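Local coordinates for protein putative alpha KG dependent 2,4-D dioxygenase (PDB 5J92) that binds iron(II) and is probably a 2-oxoglutarate-dependent dioxygenase of the TfdA/TauD family, its substrate not established, at residues Gln148-Pro162 / Phe244-Trp256. Numbering follows the deposited sequence.
Sequences QTQFADMRAAYDKLP and FATQPQFVYSHEW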
loop_
_atom_site.group_PDB
_atom_site.type_symbol
_atom_site.label_atom_id
_atom_site.label_comp_id
_atom_site.label_asym_id
_atom_site.label_seq_id
_atom_site.Cartn_x
_atom_site.Cartn_y
_atom_site.Cartn_z
ATOM N N GLN A 148 11.489 -2.717 -13.827
ATOM C CA GLN A 148 11.601 -4.030 -13.222
ATOM C C GLN A 148 10.235 -4.695 -13.147
ATOM O O GLN A 148 9.194 -4.041 -13.139
ATOM C CB GLN A 148 12.186 -3.926 -11.805
ATOM C CG GLN A 148 13.589 -3.291 -11.739
ATOM C CD GLN A 148 13.545 -1.768 -11.664
ATOM O OE1 GLN A 148 12.486 -1.153 -11.843
ATOM N NE2 GLN A 148 14.707 -1.151 -11.446
ATOM N N THR A 149 10.244 -6.009 -13.125
ATOM C CA THR A 149 9.082 -6.771 -12.694
ATOM C C THR A 149 9.411 -7.322 -11.312
ATOM O O THR A 149 10.495 -7.871 -11.106
ATOM C CB THR A 149 8.732 -7.908 -13.659
ATOM O OG1 THR A 149 8.614 -7.398 -14.985
ATOM C CG2 THR A 149 7.382 -8.533 -13.278
ATOM N N GLN A 150 8.509 -7.117 -10.361
ATOM C CA GLN A 150 8.716 -7.538 -8.989
ATOM C C GLN A 150 7.761 -8.674 -8.651
ATOM O O GLN A 150 6.635 -8.729 -9.157
ATOM C CB GLN A 150 8.519 -6.368 -8.015
ATOM C CG GLN A 150 9.443 -5.195 -8.290
ATOM C CD GLN A 150 9.430 -4.138 -7.190
ATOM O OE1 GLN A 150 8.417 -3.919 -6.513
ATOM N NE2 GLN A 150 10.573 -3.475 -7.007
ATOM N N PHE A 151 8.230 -9.589 -7.799
ATOM C CA PHE A 151 7.494 -10.801 -7.467
ATOM C C PHE A 151 7.458 -10.950 -5.959
ATOM O O PHE A 151 8.501 -10.877 -5.301
ATOM C CB PHE A 151 8.127 -12.043 -8.117
ATOM C CG PHE A 151 8.170 -11.977 -9.615
ATOM C CD1 PHE A 151 7.082 -12.405 -10.362
ATOM C CD2 PHE A 151 9.285 -11.459 -10.276
ATOM C CE1 PHE A 151 7.100 -12.341 -11.752
ATOM C CE2 PHE A 151 9.318 -11.387 -11.663
ATOM C CZ PHE A 151 8.217 -11.830 -12.405
ATOM N N ALA A 152 6.266 -11.172 -5.418
ATOM C CA ALA A 152 6.069 -11.322 -3.984
ATOM C C ALA A 152 5.655 -12.753 -3.676
ATOM O O ALA A 152 4.679 -13.262 -4.247
ATOM C CB ALA A 152 5.035 -10.324 -3.467
ATOM N N ASP A 153 6.397 -13.396 -2.779
ATOM C CA ASP A 153 6.198 -14.817 -2.476
ATOM C C ASP A 153 5.041 -14.986 -1.490
ATOM O O ASP A 153 5.180 -14.675 -0.302
ATOM C CB ASP A 153 7.489 -15.407 -1.919
ATOM C CG ASP A 153 7.434 -16.937 -1.780
ATOM O OD1 ASP A 153 6.316 -17.513 -1.727
ATOM O OD2 ASP A 153 8.531 -17.548 -1.718
ATOM N N MET A 154 3.894 -15.473 -1.979
ATOM C CA MET A 154 2.730 -15.688 -1.121
ATOM C C MET A 154 2.870 -16.909 -0.208
ATOM O O MET A 154 2.103 -17.032 0.762
ATOM C CB MET A 154 1.462 -15.844 -1.972
ATOM C CG MET A 154 1.100 -14.609 -2.802
ATOM S SD MET A 154 0.828 -13.145 -1.786
ATOM C CE MET A 154 2.378 -12.316 -1.961
ATOM N N ARG A 155 3.776 -17.840 -0.530
ATOM C CA ARG A 155 4.060 -18.953 0.379
ATOM C C ARG A 155 4.836 -18.457 1.593
ATOM O O ARG A 155 4.482 -18.760 2.741
ATOM C CB ARG A 155 4.863 -20.042 -0.341
ATOM C CG ARG A 155 4.411 -20.335 -1.761
ATOM C CD ARG A 155 5.487 -21.080 -2.534
ATOM N NE ARG A 155 6.735 -20.299 -2.588
ATOM C CZ ARG A 155 7.890 -20.740 -3.084
ATOM N NH1 ARG A 155 7.982 -21.971 -3.589
ATOM N NH2 ARG A 155 8.957 -19.937 -3.089
ATOM N N ALA A 156 5.916 -17.703 1.344
ATOM C CA ALA A 156 6.702 -17.133 2.426
ATOM C C ALA A 156 5.849 -16.216 3.290
ATOM O O ALA A 156 5.965 -16.220 4.521
ATOM C CB ALA A 156 7.903 -16.366 1.851
ATOM N N ALA A 157 4.977 -15.424 2.659
ATOM C CA ALA A 157 4.107 -14.543 3.427
ATOM C C ALA A 157 3.169 -15.349 4.313
ATOM O O ALA A 157 2.948 -14.998 5.477
ATOM C CB ALA A 157 3.311 -13.636 2.487
ATOM N N TYR A 158 2.592 -16.421 3.774
ATOM C CA TYR A 158 1.740 -17.271 4.602
ATOM C C TYR A 158 2.537 -17.859 5.758
ATOM O O TYR A 158 2.080 -17.850 6.908
ATOM C CB TYR A 158 1.096 -18.380 3.766
ATOM C CG TYR A 158 0.270 -19.318 4.610
ATOM C CD1 TYR A 158 -1.036 -19.011 4.937
ATOM C CD2 TYR A 158 0.811 -20.496 5.101
ATOM C CE1 TYR A 158 -1.793 -19.851 5.725
ATOM C CE2 TYR A 158 0.064 -21.350 5.884
ATOM C CZ TYR A 158 -1.242 -21.019 6.188
ATOM O OH TYR A 158 -1.986 -21.853 6.980
ATOM N N ASP A 159 3.746 -18.359 5.468
ATOM C CA ASP A 159 4.559 -19.018 6.490
ATOM C C ASP A 159 4.884 -18.079 7.639
ATOM O O ASP A 159 4.982 -18.510 8.796
ATOM C CB ASP A 159 5.857 -19.553 5.887
ATOM C CG ASP A 159 5.635 -20.701 4.932
ATOM O OD1 ASP A 159 4.522 -21.286 4.945
ATOM O OD2 ASP A 159 6.579 -21.024 4.170
ATOM N N LYS A 160 5.078 -16.799 7.344
ATOM C CA LYS A 160 5.567 -15.865 8.343
ATOM C C LYS A 160 4.444 -15.075 9.017
ATOM O O LYS A 160 4.733 -14.201 9.833
ATOM C CB LYS A 160 6.580 -14.907 7.699
ATOM C CG LYS A 160 7.909 -15.556 7.317
ATOM C CD LYS A 160 8.596 -16.288 8.457
ATOM C CE LYS A 160 10.003 -16.770 8.057
ATOM N NZ LYS A 160 10.054 -17.796 6.966
ATOM N N LEU A 161 3.177 -15.366 8.717
ATOM C CA LEU A 161 2.082 -14.594 9.301
ATOM C C LEU A 161 2.117 -14.659 10.828
ATOM O O LEU A 161 2.440 -15.709 11.403
ATOM C CB LEU A 161 0.723 -15.103 8.811
ATOM C CG LEU A 161 0.199 -14.684 7.443
ATOM C CD1 LEU A 161 -1.116 -15.443 7.149
ATOM C CD2 LEU A 161 -0.053 -13.169 7.405
ATOM N N PRO A 162 1.831 -13.548 11.512
ATOM C CA PRO A 162 1.596 -13.605 12.958
ATOM C C PRO A 162 0.494 -14.604 13.256
ATOM O O PRO A 162 -0.427 -14.795 12.458
ATOM C CB PRO A 162 1.144 -12.184 13.313
ATOM C CG PRO A 162 1.416 -11.341 12.146
ATOM C CD PRO A 162 1.897 -12.174 10.997
ATOM N N PHE A 244 1.517 -6.683 4.534
ATOM C CA PHE A 244 2.433 -7.641 5.138
ATOM C C PHE A 244 3.174 -8.442 4.073
ATOM O O PHE A 244 4.408 -8.546 4.105
ATOM C CB PHE A 244 1.671 -8.581 6.080
ATOM C CG PHE A 244 2.551 -9.640 6.687
ATOM C CD1 PHE A 244 3.297 -9.363 7.822
ATOM C CD2 PHE A 244 2.661 -10.887 6.096
ATOM C CE1 PHE A 244 4.145 -10.334 8.379
ATOM C CE2 PHE A 244 3.504 -11.859 6.635
ATOM C CZ PHE A 244 4.242 -11.581 7.783
ATOM N N ALA A 245 2.437 -8.965 3.084
ATOM C CA ALA A 245 2.987 -9.902 2.108
ATOM C C ALA A 245 3.883 -9.239 1.067
ATOM O O ALA A 245 4.529 -9.951 0.289
ATOM C CB ALA A 245 1.852 -10.659 1.406
ATOM N N THR A 246 3.908 -7.913 0.993
ATOM C CA THR A 246 4.750 -7.229 0.027
ATOM C C THR A 246 5.906 -6.487 0.693
ATOM O O THR A 246 6.546 -5.641 0.057
ATOM C CB THR A 246 3.902 -6.296 -0.843
ATOM O OG1 THR A 246 3.160 -5.392 -0.019
ATOM C CG2 THR A 246 2.917 -7.130 -1.676
ATOM N N GLN A 247 6.180 -6.791 1.958
ATOM C CA GLN A 247 7.384 -6.295 2.593
ATOM C C GLN A 247 8.604 -6.849 1.867
ATOM O O GLN A 247 8.536 -7.921 1.257
ATOM C CB GLN A 247 7.424 -6.715 4.063
ATOM C CG GLN A 247 6.551 -5.894 4.988
ATOM C CD GLN A 247 6.615 -6.422 6.399
ATOM O OE1 GLN A 247 7.320 -5.869 7.237
ATOM N NE2 GLN A 247 5.899 -7.517 6.669
ATOM N N PRO A 248 9.748 -6.154 1.937
ATOM C CA PRO A 248 10.900 -6.544 1.096
ATOM C C PRO A 248 11.375 -7.977 1.307
ATOM O O PRO A 248 11.862 -8.610 0.357
ATOM C CB PRO A 248 11.984 -5.515 1.473
ATOM C CG PRO A 248 11.501 -4.876 2.744
ATOM C CD PRO A 248 10.002 -4.922 2.703
ATOM N N GLN A 249 11.231 -8.520 2.514
ATOM C CA GLN A 249 11.685 -9.890 2.729
ATOM C C GLN A 249 10.891 -10.912 1.926
ATOM O O GLN A 249 11.324 -12.067 1.840
ATOM C CB GLN A 249 11.642 -10.230 4.225
ATOM C CG GLN A 249 10.254 -10.216 4.880
ATOM C CD GLN A 249 9.943 -8.882 5.558
ATOM O OE1 GLN A 249 10.354 -7.822 5.082
ATOM N NE2 GLN A 249 9.217 -8.933 6.680
ATOM N N PHE A 250 9.743 -10.535 1.346
ATOM C CA PHE A 250 8.951 -11.449 0.535
ATOM C C PHE A 250 9.037 -11.131 -0.952
ATOM O O PHE A 250 8.332 -11.761 -1.744
ATOM C CB PHE A 250 7.478 -11.421 0.974
ATOM C CG PHE A 250 7.273 -11.695 2.430
ATOM C CD1 PHE A 250 7.834 -12.818 3.031
ATOM C CD2 PHE A 250 6.570 -10.792 3.219
ATOM C CE1 PHE A 250 7.652 -13.053 4.378
ATOM C CE2 PHE A 250 6.373 -11.027 4.572
ATOM C CZ PHE A 250 6.922 -12.164 5.155
ATOM N N VAL A 251 9.874 -10.165 -1.350
ATOM C CA VAL A 251 9.863 -9.622 -2.705
ATOM C C VAL A 251 11.210 -9.838 -3.385
ATOM O O VAL A 251 12.271 -9.652 -2.773
ATOM C CB VAL A 251 9.495 -8.125 -2.698
ATOM C CG1 VAL A 251 9.693 -7.515 -4.097
ATOM C CG2 VAL A 251 8.024 -7.978 -2.248
ATOM N N TYR A 252 11.153 -10.252 -4.651
ATOM C CA TYR A 252 12.291 -10.263 -5.565
ATOM C C TYR A 252 12.005 -9.279 -6.695
ATOM O O TYR A 252 10.955 -9.357 -7.338
ATOM C CB TYR A 252 12.537 -11.672 -6.132
ATOM C CG TYR A 252 13.433 -11.717 -7.362
ATOM C CD1 TYR A 252 14.792 -11.443 -7.268
ATOM C CD2 TYR A 252 12.916 -12.028 -8.614
ATOM C CE1 TYR A 252 15.606 -11.490 -8.391
ATOM C CE2 TYR A 252 13.725 -12.067 -9.754
ATOM C CZ TYR A 252 15.074 -11.798 -9.626
ATOM O OH TYR A 252 15.902 -11.830 -10.725
ATOM N N SER A 253 12.934 -8.363 -6.931
ATOM C CA SER A 253 12.828 -7.378 -8.002
ATOM C C SER A 253 13.716 -7.811 -9.169
ATOM O O SER A 253 14.942 -7.919 -9.022
ATOM C CB SER A 253 13.225 -5.991 -7.487
ATOM O OG SER A 253 13.044 -4.996 -8.489
ATOM N N HIS A 254 13.111 -8.092 -10.316
ATOM C CA HIS A 254 13.883 -8.607 -11.437
ATOM C C HIS A 254 14.386 -7.457 -12.299
ATOM O O HIS A 254 13.583 -6.737 -12.913
ATOM C CB HIS A 254 13.070 -9.581 -12.284
ATOM C CG HIS A 254 13.871 -10.213 -13.376
ATOM N ND1 HIS A 254 14.894 -11.106 -13.119
ATOM C CD2 HIS A 254 13.837 -10.053 -14.718
ATOM C CE1 HIS A 254 15.433 -11.488 -14.263
ATOM N NE2 HIS A 254 14.811 -10.862 -15.248
ATOM N N GLU A 255 15.714 -7.299 -12.353
ATOM C CA GLU A 255 16.353 -6.386 -13.299
ATOM C C GLU A 255 16.465 -7.093 -14.643
ATOM O O GLU A 255 17.203 -8.075 -14.780
ATOM C CB GLU A 255 17.730 -5.948 -12.799
ATOM C CG GLU A 255 17.696 -5.078 -11.548
ATOM C CD GLU A 255 17.145 -3.690 -11.816
ATOM O OE1 GLU A 255 17.047 -3.287 -12.997
ATOM O OE2 GLU A 255 16.796 -2.995 -10.842
ATOM N N TRP A 256 15.738 -6.592 -15.633
ATOM C CA TRP A 256 15.630 -7.269 -16.915
ATOM C C TRP A 256 16.927 -7.194 -17.708
ATOM O O TRP A 256 17.654 -6.196 -17.671
ATOM C CB TRP A 256 14.497 -6.652 -17.737
ATOM C CG TRP A 256 13.162 -7.119 -17.296
ATOM C CD1 TRP A 256 12.329 -6.519 -16.390
ATOM C CD2 TRP A 256 12.497 -8.299 -17.743
ATOM N NE1 TRP A 256 11.165 -7.258 -16.260
ATOM C CE2 TRP A 256 11.251 -8.358 -17.078
ATOM C CE3 TRP A 256 12.837 -9.320 -18.642
ATOM C CZ2 TRP A 256 10.347 -9.402 -17.271
ATOM C CZ3 TRP A 256 11.929 -10.345 -18.852
ATOM C CH2 TRP A 256 10.696 -10.377 -18.159
#
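Phe250 lies flat against the helix that follows strand 149-153: CA of Ala157 sits over the middle of its ring in a CH-pi contact, 4.0 Å from the centroid, and Gln249 CG covers the opposite face. Ala156 CB reaches Phe250 CD1, and Lys160 CB comes in at the ring's edge. Beside it, the CB atoms of Ala157 and Ala245 form a tight pair at 3.5 Å. Phe244, with CG anti to its backbone N (chi1 177°), lays its ring beside residues 157-162, where Ala157 O meets its edge at CE2 and Leu161 CD2 comes obliquely to Phe244 CD2.

Where the strands begin to pair, Phe250 O accepts from Asp153 N at 2.7 Å; within them, Phe151 and Tyr252 exchange two backbone bonds while their side chains run alongside each other. Farther on, Trp256 NE1 donates to Thr149 OG1 in the indole plane (2.9 Å), and His254 CD2 covers one indole face. Gln148 NE2 bonds Glu255 OE2 at 2.9 Å, syn but tilted 26° out of the carboxylate plane. Strand 149-153 is central in an antiparallel sheet, with strand 269-273, which carries the iron ligand His271, along its other edge, consistent with the double-stranded beta-helix core of 2-oxoglutarate dioxygenases.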